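Cytosine deaminase (Klebsiella pneumoniae, PDB 4R85) catalyses the hydrolytic deamination of cytosine-type bases, here holding 5-methylcytosine beside an iron(II) ion in an amidohydrolase-fold active site. Local coordinates at residues L8-A13 against L341-D346; T238-C243 against N266-P271; P369-I374 against I394-V399. All blocks are in the same frame, centred on the assembly; numbering follows the deposited sequence.

Contact 1 (L8-A13 against L341-D346)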
# COMPACT_ATOMS: atom_id res chain seq x y z
N LEU A 8 11.10 22.86 -5.68
CA LEU A 8 11.94 21.78 -6.21
C LEU A 8 12.29 20.86 -5.05
O LEU A 8 12.18 21.26 -3.88
CB LEU A 8 13.19 22.34 -6.88
CG LEU A 8 12.89 23.18 -8.13
CD1 LEU A 8 14.18 23.79 -8.66
CD2 LEU A 8 12.20 22.33 -9.22
N ARG A 9 12.69 19.63 -5.35
CA ARG A 9 12.89 18.63 -4.31
C ARG A 9 13.99 19.00 -3.32
O ARG A 9 15.08 19.41 -3.72
CB ARG A 9 13.16 17.25 -4.91
CG ARG A 9 11.93 16.60 -5.52
CD ARG A 9 12.19 15.14 -5.87
NE ARG A 9 12.68 14.42 -4.69
CZ ARG A 9 13.71 13.59 -4.70
NH1 ARG A 9 14.36 13.34 -5.84
NH2 ARG A 9 14.08 12.98 -3.58
N ARG A 10 13.67 18.86 -2.03
CA ARG A 10 14.64 19.08 -0.96
C ARG A 10 15.24 20.48 -0.94
O ARG A 10 16.40 20.67 -0.55
CB ARG A 10 15.74 18.01 -1.00
CG ARG A 10 15.22 16.59 -0.86
CD ARG A 10 16.31 15.56 -1.07
NE ARG A 10 17.17 15.41 0.10
CZ ARG A 10 18.20 14.57 0.16
NH1 ARG A 10 18.50 13.80 -0.88
NH2 ARG A 10 18.94 14.49 1.27
N GLN A 11 14.46 21.47 -1.38
CA GLN A 11 14.85 22.87 -1.28
C GLN A 11 13.70 23.68 -0.70
O GLN A 11 12.53 23.30 -0.84
CB GLN A 11 15.25 23.43 -2.65
CG GLN A 11 16.45 22.75 -3.26
CD GLN A 11 16.99 23.51 -4.45
OE1 GLN A 11 16.91 23.04 -5.59
NE2 GLN A 11 17.55 24.69 -4.20
N GLU A 12 14.01 24.78 -0.03
CA GLU A 12 12.95 25.58 0.59
C GLU A 12 12.45 26.71 -0.31
O GLU A 12 11.32 27.18 -0.16
CB GLU A 12 13.38 26.12 1.96
CG GLU A 12 12.20 26.39 2.89
CD GLU A 12 12.60 27.13 4.16
OE1 GLU A 12 13.71 26.88 4.68
OE2 GLU A 12 11.79 27.96 4.64
N ALA A 13 13.29 27.14 -1.26
CA ALA A 13 12.94 28.29 -2.11
C ALA A 13 11.90 27.94 -3.18
O ALA A 13 11.77 26.78 -3.57
CB ALA A 13 14.19 28.86 -2.76
N LEU A 341 12.02 9.46 4.44
CA LEU A 341 10.83 10.12 3.90
C LEU A 341 11.12 11.45 3.20
O LEU A 341 10.43 11.81 2.24
CB LEU A 341 9.77 10.30 5.00
CG LEU A 341 9.07 8.98 5.38
CD1 LEU A 341 8.19 9.15 6.62
CD2 LEU A 341 8.25 8.45 4.22
N GLN A 342 12.14 12.17 3.66
CA GLN A 342 12.52 13.44 3.04
C GLN A 342 13.11 13.32 1.63
O GLN A 342 13.16 14.31 0.90
CB GLN A 342 13.49 14.21 3.93
CG GLN A 342 12.82 14.92 5.09
CD GLN A 342 13.59 16.15 5.52
OE1 GLN A 342 13.01 17.22 5.74
NE2 GLN A 342 14.91 16.02 5.64
N ARG A 343 13.58 12.13 1.26
CA ARG A 343 14.15 11.91 -0.08
C ARG A 343 13.57 10.68 -0.79
O ARG A 343 14.17 10.17 -1.74
CB ARG A 343 15.69 11.79 -0.00
CG ARG A 343 16.25 10.81 1.05
CD ARG A 343 16.01 9.33 0.72
NE ARG A 343 16.69 8.92 -0.52
CZ ARG A 343 17.61 7.96 -0.58
NH1 ARG A 343 18.19 7.68 -1.75
NH2 ARG A 343 17.94 7.28 0.51
N CYS A 344 12.42 10.20 -0.33
CA CYS A 344 11.89 8.93 -0.85
C CYS A 344 11.52 8.97 -2.33
O CYS A 344 11.43 7.92 -2.99
CB CYS A 344 10.69 8.44 -0.03
SG CYS A 344 9.24 9.53 -0.12
N LEU A 345 11.32 10.16 -2.88
CA LEU A 345 10.98 10.22 -4.31
C LEU A 345 12.14 9.79 -5.22
O LEU A 345 11.91 9.47 -6.40
CB LEU A 345 10.43 11.61 -4.71
CG LEU A 345 9.01 11.92 -4.22
CD1 LEU A 345 8.57 13.32 -4.66
CD2 LEU A 345 8.01 10.85 -4.70
N ASP A 346 13.35 9.77 -4.68
CA ASP A 346 14.51 9.21 -5.38
C ASP A 346 14.21 7.84 -6.01
O ASP A 346 14.67 7.53 -7.11
CB ASP A 346 15.69 8.99 -4.43
CG ASP A 346 16.37 10.28 -3.99
OD1 ASP A 346 16.09 11.37 -4.54
OD2 ASP A 346 17.23 10.18 -3.09
O HOH W 1 17.77 13.56 -3.61
O HOH W 2 19.57 11.01 -2.05
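R9 and D346 meet in a salt bridge in which both terminal nitrogens of the arginine converge on one carboxylate oxygen. D346 OD1 lies 2.7 Å from R9 NH2 and 2.9 Å from R9 NH1, practically in the guanidinium plane. The carboxylate is turned 79° against that plane; NH1 meets OD1 nearly along its C-O axis, NH2 from above the carboxylate plane. L345 CB sits over one guanidinium face, 3.6 Å from R9 NE.

R10 runs alongside R343, both side chains pointing the same way. R343 CB lies beneath the rim of the R10 guanidinium, 3.6 Å from NH1, a van der Waals contact of methylene with guanidinium face between residues of like charge. R10 reaches D346 through solvent: one water bridges R10 NH1 to D346 OD1, and a second, weakly bound to NH1, donates to OD2.

The second shell fixes the carboxylate. R343 grips D346 OD2 side-on, with NE at 2.9 Å and NH1 at 3.0 Å, after its chain folds back through bends at chi2 (71°) and chi3 (63°). Each oxygen of D346 thus takes two arginine N-H groups, which should favour its ionised form. R343 NH2 forms a salt bridge with D297 and R9 NH2 another with D380, whose OD2 also accepts from L345 N; the acids probably offset the clustered positive charge.

Both arginines occupy the central positions of a type II turn from L8 to Q11, between strands 2-7 and 14-20. The whole is a surface salt-bridge network joining the small N-terminal sheet of an amidohydrolase to the 3-10 segment after helix 338-342 of its barrel domain.

Contact 2 (T238-C243 against N266-P271). With FE2 (Fe (II) ion), chain H.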
# COMPACT_ATOMS: atom_id res chain seq x y z
N THR A 238 21.36 -4.04 -14.87
CA THR A 238 20.42 -4.02 -13.76
C THR A 238 20.07 -5.44 -13.34
O THR A 238 19.89 -6.32 -14.18
CB THR A 238 19.13 -3.24 -14.10
OG1 THR A 238 19.45 -1.88 -14.40
CG2 THR A 238 18.15 -3.27 -12.93
N ALA A 239 19.99 -5.66 -12.02
CA ALA A 239 19.45 -6.89 -11.47
C ALA A 239 18.06 -6.60 -10.92
O ALA A 239 17.90 -5.79 -10.00
CB ALA A 239 20.37 -7.43 -10.37
N SER A 240 17.05 -7.27 -11.48
CA SER A 240 15.68 -7.09 -11.01
C SER A 240 15.29 -8.28 -10.14
O SER A 240 15.80 -9.37 -10.33
CB SER A 240 14.72 -6.99 -12.20
OG SER A 240 14.88 -5.77 -12.92
N HIS A 241 14.42 -8.05 -9.16
CA HIS A 241 13.86 -9.15 -8.36
C HIS A 241 14.92 -10.00 -7.70
O HIS A 241 14.93 -11.23 -7.87
CB HIS A 241 13.08 -10.15 -9.22
CG HIS A 241 11.88 -9.60 -9.91
ND1 HIS A 241 10.75 -9.19 -9.24
CD2 HIS A 241 11.61 -9.47 -11.23
CE1 HIS A 241 9.84 -8.80 -10.12
NE2 HIS A 241 10.34 -8.96 -11.33
N THR A 242 15.81 -9.39 -6.95
CA THR A 242 16.79 -10.17 -6.21
C THR A 242 16.18 -10.61 -4.90
O THR A 242 16.75 -10.40 -3.84
CB THR A 242 18.07 -9.33 -5.99
OG1 THR A 242 17.74 -8.05 -5.43
CG2 THR A 242 18.76 -9.10 -7.33
N CYS A 243 14.99 -11.24 -4.97
CA CYS A 243 14.24 -11.63 -3.78
C CYS A 243 15.03 -12.54 -2.83
O CYS A 243 14.92 -12.43 -1.61
CB CYS A 243 12.93 -12.31 -4.17
SG CYS A 243 11.89 -11.28 -5.24
N ASN A 266 22.87 -1.76 -11.12
CA ASN A 266 21.66 -1.20 -10.51
C ASN A 266 20.74 -2.32 -10.04
O ASN A 266 20.87 -3.46 -10.47
CB ASN A 266 20.89 -0.34 -11.53
CG ASN A 266 21.74 0.78 -12.11
OD1 ASN A 266 21.89 1.83 -11.51
ND2 ASN A 266 22.27 0.55 -13.31
N PHE A 267 19.82 -1.97 -9.15
CA PHE A 267 18.85 -2.92 -8.61
C PHE A 267 17.43 -2.38 -8.76
O PHE A 267 17.17 -1.21 -8.53
CB PHE A 267 19.15 -3.22 -7.14
CG PHE A 267 20.38 -4.04 -6.94
CD1 PHE A 267 20.29 -5.39 -6.65
CD2 PHE A 267 21.64 -3.46 -7.08
CE1 PHE A 267 21.43 -6.15 -6.47
CE2 PHE A 267 22.78 -4.22 -6.93
CZ PHE A 267 22.68 -5.56 -6.61
N ILE A 268 16.51 -3.26 -9.14
CA ILE A 268 15.10 -2.88 -9.14
C ILE A 268 14.33 -3.82 -8.20
O ILE A 268 14.51 -5.03 -8.25
CB ILE A 268 14.50 -2.91 -10.56
CG1 ILE A 268 15.15 -1.81 -11.43
CG2 ILE A 268 12.98 -2.72 -10.50
CD1 ILE A 268 14.74 -1.88 -12.89
N SER A 269 13.51 -3.24 -7.34
CA SER A 269 12.66 -4.02 -6.44
C SER A 269 11.21 -3.76 -6.79
O SER A 269 10.83 -2.62 -7.07
CB SER A 269 12.91 -3.60 -4.99
OG SER A 269 11.94 -4.18 -4.13
N CYS A 270 10.39 -4.81 -6.75
CA CYS A 270 8.96 -4.70 -7.04
C CYS A 270 8.17 -5.16 -5.81
O CYS A 270 7.69 -6.29 -5.76
CB CYS A 270 8.57 -5.56 -8.24
SG CYS A 270 9.48 -5.15 -9.76
N PRO A 271 8.06 -4.27 -4.81
CA PRO A 271 7.56 -4.68 -3.49
C PRO A 271 6.12 -5.19 -3.46
O PRO A 271 5.87 -6.13 -2.72
CB PRO A 271 7.71 -3.40 -2.64
CG PRO A 271 7.75 -2.28 -3.63
CD PRO A 271 8.45 -2.85 -4.83
FE FE2 H . 9.35 -8.85 -13.63
O HOH W 3 16.93 -6.29 -7.24
O HOH W 4 10.82 -7.79 -6.57
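A239 and F267 lie side by side in neighbouring parallel strands, 238-240 and 266-269, which helix 250-263 connects in a beta-alpha-beta unit of the amidohydrolase TIM barrel. Backbone bonds set the register. A239 N donates to N266 O at 2.8 Å, and I268 N returns a bond to A239 O at 3.0 Å. The ladder ends with H241 N to I268 O, just where the first chain leaves the sheet.

Side-chain packing differs on the two faces. On the side of T238, S240 and I268, T238 CG2 stands anti to its backbone N and touches I268 CG1 at 3.7 Å. S240 OG rests against I268 CB, while its polar partners are D207 and H56, the latter also a metal ligand. On the other face, A239 CB lies 4.2 Å from F267 CE1, and the F267 ring receives T242 OG1 at its edge, in plane and 3.9 Å from CD1. Helix 220-231 lies over this face, L221 touching both A239 and F267.

Water completes the strand ends. One molecule donates to A239 O and I268 O and accepts from T242 OG1, which also bonds T291, tying the departing turn to both strands. Another accepts from H241 ND1 and C270 N, linking the imidazole to the N-cap residue of helix 271-277.

The metal site lies at the C-terminal strand ends, where this fold carries its active site. H56, H58, H209 and D308 share the iron with H241, whose side chain comes within about 4 Å (nearest atoms) of the bound 5-methylcytosine. C270 SG approaches H241 CE1 obliquely at 3.7 Å, and H241 NE2 binds the iron(II) in the ring plane at 2.5 Å.

Contact 3 (P369-I374 against I394-V399)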
# COMPACT_ATOMS: atom_id res chain seq x y z
N PRO A 369 15.62 18.14 -21.65
CA PRO A 369 14.27 18.14 -22.20
C PRO A 369 13.23 18.65 -21.21
O PRO A 369 13.31 18.37 -20.01
CB PRO A 369 14.01 16.65 -22.49
CG PRO A 369 15.36 16.09 -22.71
CD PRO A 369 16.28 16.83 -21.80
N ALA A 370 12.26 19.40 -21.72
CA ALA A 370 11.18 19.92 -20.90
C ALA A 370 10.14 18.84 -20.63
O ALA A 370 9.01 18.89 -21.13
CB ALA A 370 10.54 21.13 -21.56
N ASN A 371 10.54 17.84 -19.84
CA ASN A 371 9.66 16.79 -19.38
C ASN A 371 9.56 16.90 -17.87
O ASN A 371 10.55 16.70 -17.17
CB ASN A 371 10.24 15.41 -19.73
CG ASN A 371 10.51 15.24 -21.22
OD1 ASN A 371 9.95 15.95 -22.05
ND2 ASN A 371 11.38 14.29 -21.55
N LEU A 372 8.37 17.21 -17.37
CA LEU A 372 8.20 17.41 -15.94
C LEU A 372 6.74 17.33 -15.49
O LEU A 372 5.81 17.42 -16.32
CB LEU A 372 8.81 18.74 -15.50
CG LEU A 372 8.09 20.03 -15.94
CD1 LEU A 372 8.47 21.18 -15.02
CD2 LEU A 372 8.42 20.39 -17.37
N LEU A 373 6.54 17.18 -14.19
CA LEU A 373 5.22 17.10 -13.59
C LEU A 373 5.06 18.16 -12.52
O LEU A 373 6.04 18.61 -11.92
CB LEU A 373 5.01 15.74 -12.92
CG LEU A 373 5.36 14.46 -13.67
CD1 LEU A 373 5.13 13.26 -12.77
CD2 LEU A 373 4.56 14.34 -14.96
N ILE A 374 3.82 18.55 -12.29
CA ILE A 374 3.49 19.31 -11.09
C ILE A 374 2.64 18.40 -10.20
O ILE A 374 1.57 17.94 -10.62
CB ILE A 374 2.73 20.60 -11.42
CG1 ILE A 374 3.63 21.54 -12.24
CG2 ILE A 374 2.25 21.28 -10.14
CD1 ILE A 374 2.92 22.75 -12.76
N ILE A 394 3.97 17.58 -18.39
CA ILE A 394 4.51 18.29 -19.54
C ILE A 394 5.56 17.42 -20.20
O ILE A 394 6.41 16.84 -19.53
CB ILE A 394 5.12 19.64 -19.11
CG1 ILE A 394 4.02 20.54 -18.53
CG2 ILE A 394 5.79 20.33 -20.30
CD1 ILE A 394 4.54 21.85 -17.94
N ARG A 395 5.48 17.30 -21.51
CA ARG A 395 6.40 16.45 -22.24
C ARG A 395 6.82 17.17 -23.51
O ARG A 395 5.98 17.61 -24.29
CB ARG A 395 5.74 15.12 -22.58
CG ARG A 395 6.58 14.23 -23.46
CD ARG A 395 5.96 12.86 -23.56
NE ARG A 395 6.68 12.01 -24.50
CZ ARG A 395 7.78 11.34 -24.19
NH1 ARG A 395 8.31 11.44 -22.98
NH2 ARG A 395 8.37 10.57 -25.10
N HIS A 396 8.13 17.28 -23.72
CA HIS A 396 8.68 18.04 -24.84
C HIS A 396 8.11 19.47 -24.90
O HIS A 396 7.89 20.02 -25.98
CB HIS A 396 8.48 17.29 -26.16
CG HIS A 396 9.05 15.90 -26.15
ND1 HIS A 396 8.64 14.93 -27.03
CD2 HIS A 396 10.00 15.33 -25.37
CE1 HIS A 396 9.31 13.81 -26.79
NE2 HIS A 396 10.14 14.03 -25.79
N GLY A 397 7.87 20.06 -23.73
CA GLY A 397 7.43 21.44 -23.65
C GLY A 397 5.94 21.68 -23.82
O GLY A 397 5.50 22.82 -23.83
N LYS A 398 5.16 20.61 -23.94
CA LYS A 398 3.71 20.74 -24.12
C LYS A 398 2.96 20.02 -23.00
O LYS A 398 3.40 18.97 -22.55
CB LYS A 398 3.27 20.15 -25.46
CG LYS A 398 3.91 20.79 -26.67
CD LYS A 398 3.56 20.01 -27.93
CE LYS A 398 4.23 20.61 -29.16
NZ LYS A 398 4.02 19.75 -30.37
N VAL A 399 1.84 20.58 -22.58
CA VAL A 399 1.00 19.89 -21.60
C VAL A 399 0.31 18.69 -22.24
O VAL A 399 -0.39 18.85 -23.24
CB VAL A 399 -0.07 20.82 -21.02
CG1 VAL A 399 -0.86 20.09 -19.94
CG2 VAL A 399 0.56 22.08 -20.46
O HOH W 5 13.16 13.53 -24.40
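L372 and I394 form an antiparallel hydrogen-bonded pair, their side chains lying side by side and pointing the same way. L372 N donates to I394 O at 2.9 Å, and I394 N answers to L372 O at 2.8 Å. With chi1 at 71°, L372 CG falls between its backbone N and carbonyl carbon, and CD2 beyond it packs 3.8 Å from I394 CB. I3, from strand 2-7, and L19, from strand 14-20, close over both residues, making this the dense end of the contact.

R395 is buried too: its CG lies over the centre of the H396 ring, and its guanidinium hydrogen-bonds A139 O and Q112 and forms a salt bridge with D143.

Toward solvent comes the type I' turn R395 to K398. Here the N371 side chain takes over from backbone pairing: its OD1 takes H396 N nearly head-on at 2.8 Å (N-H...O 176°), while H396 CD2 lies 3.4 Å from the same oxygen. A370 O accepts from G397 N at 3.1 Å. Beyond, a water holds N371 ND2 and H396 NE2 only weakly. The turn thus rests on polar bonds to one amide and one carbonyl, whereas the L372-I394 end adds apolar packing between two sheets.

How the contacts relate
Contact 2 alone reaches the iron and the bound 5-methylcytosine; contacts 1 and 3 lie farther out, each centred about 20 Å from the chain centre, against about 9 Å for contact 2. From centre to centre, contact 2 is about 24 Å from contact 1 and about 28 Å from contact 3. Contacts 1 and 3 are closer neighbours, about 19 Å between centres and about 7 Å at their nearest atoms, yet do not touch. Strand 2-7 relates them, leading into the 8-13 loop and lying over the 369-374/394-399 pairing. Contacts 2 and 3 belong to one extended sheet, which continues from the barrel strands through 47-57 into 372-375 and 390-395.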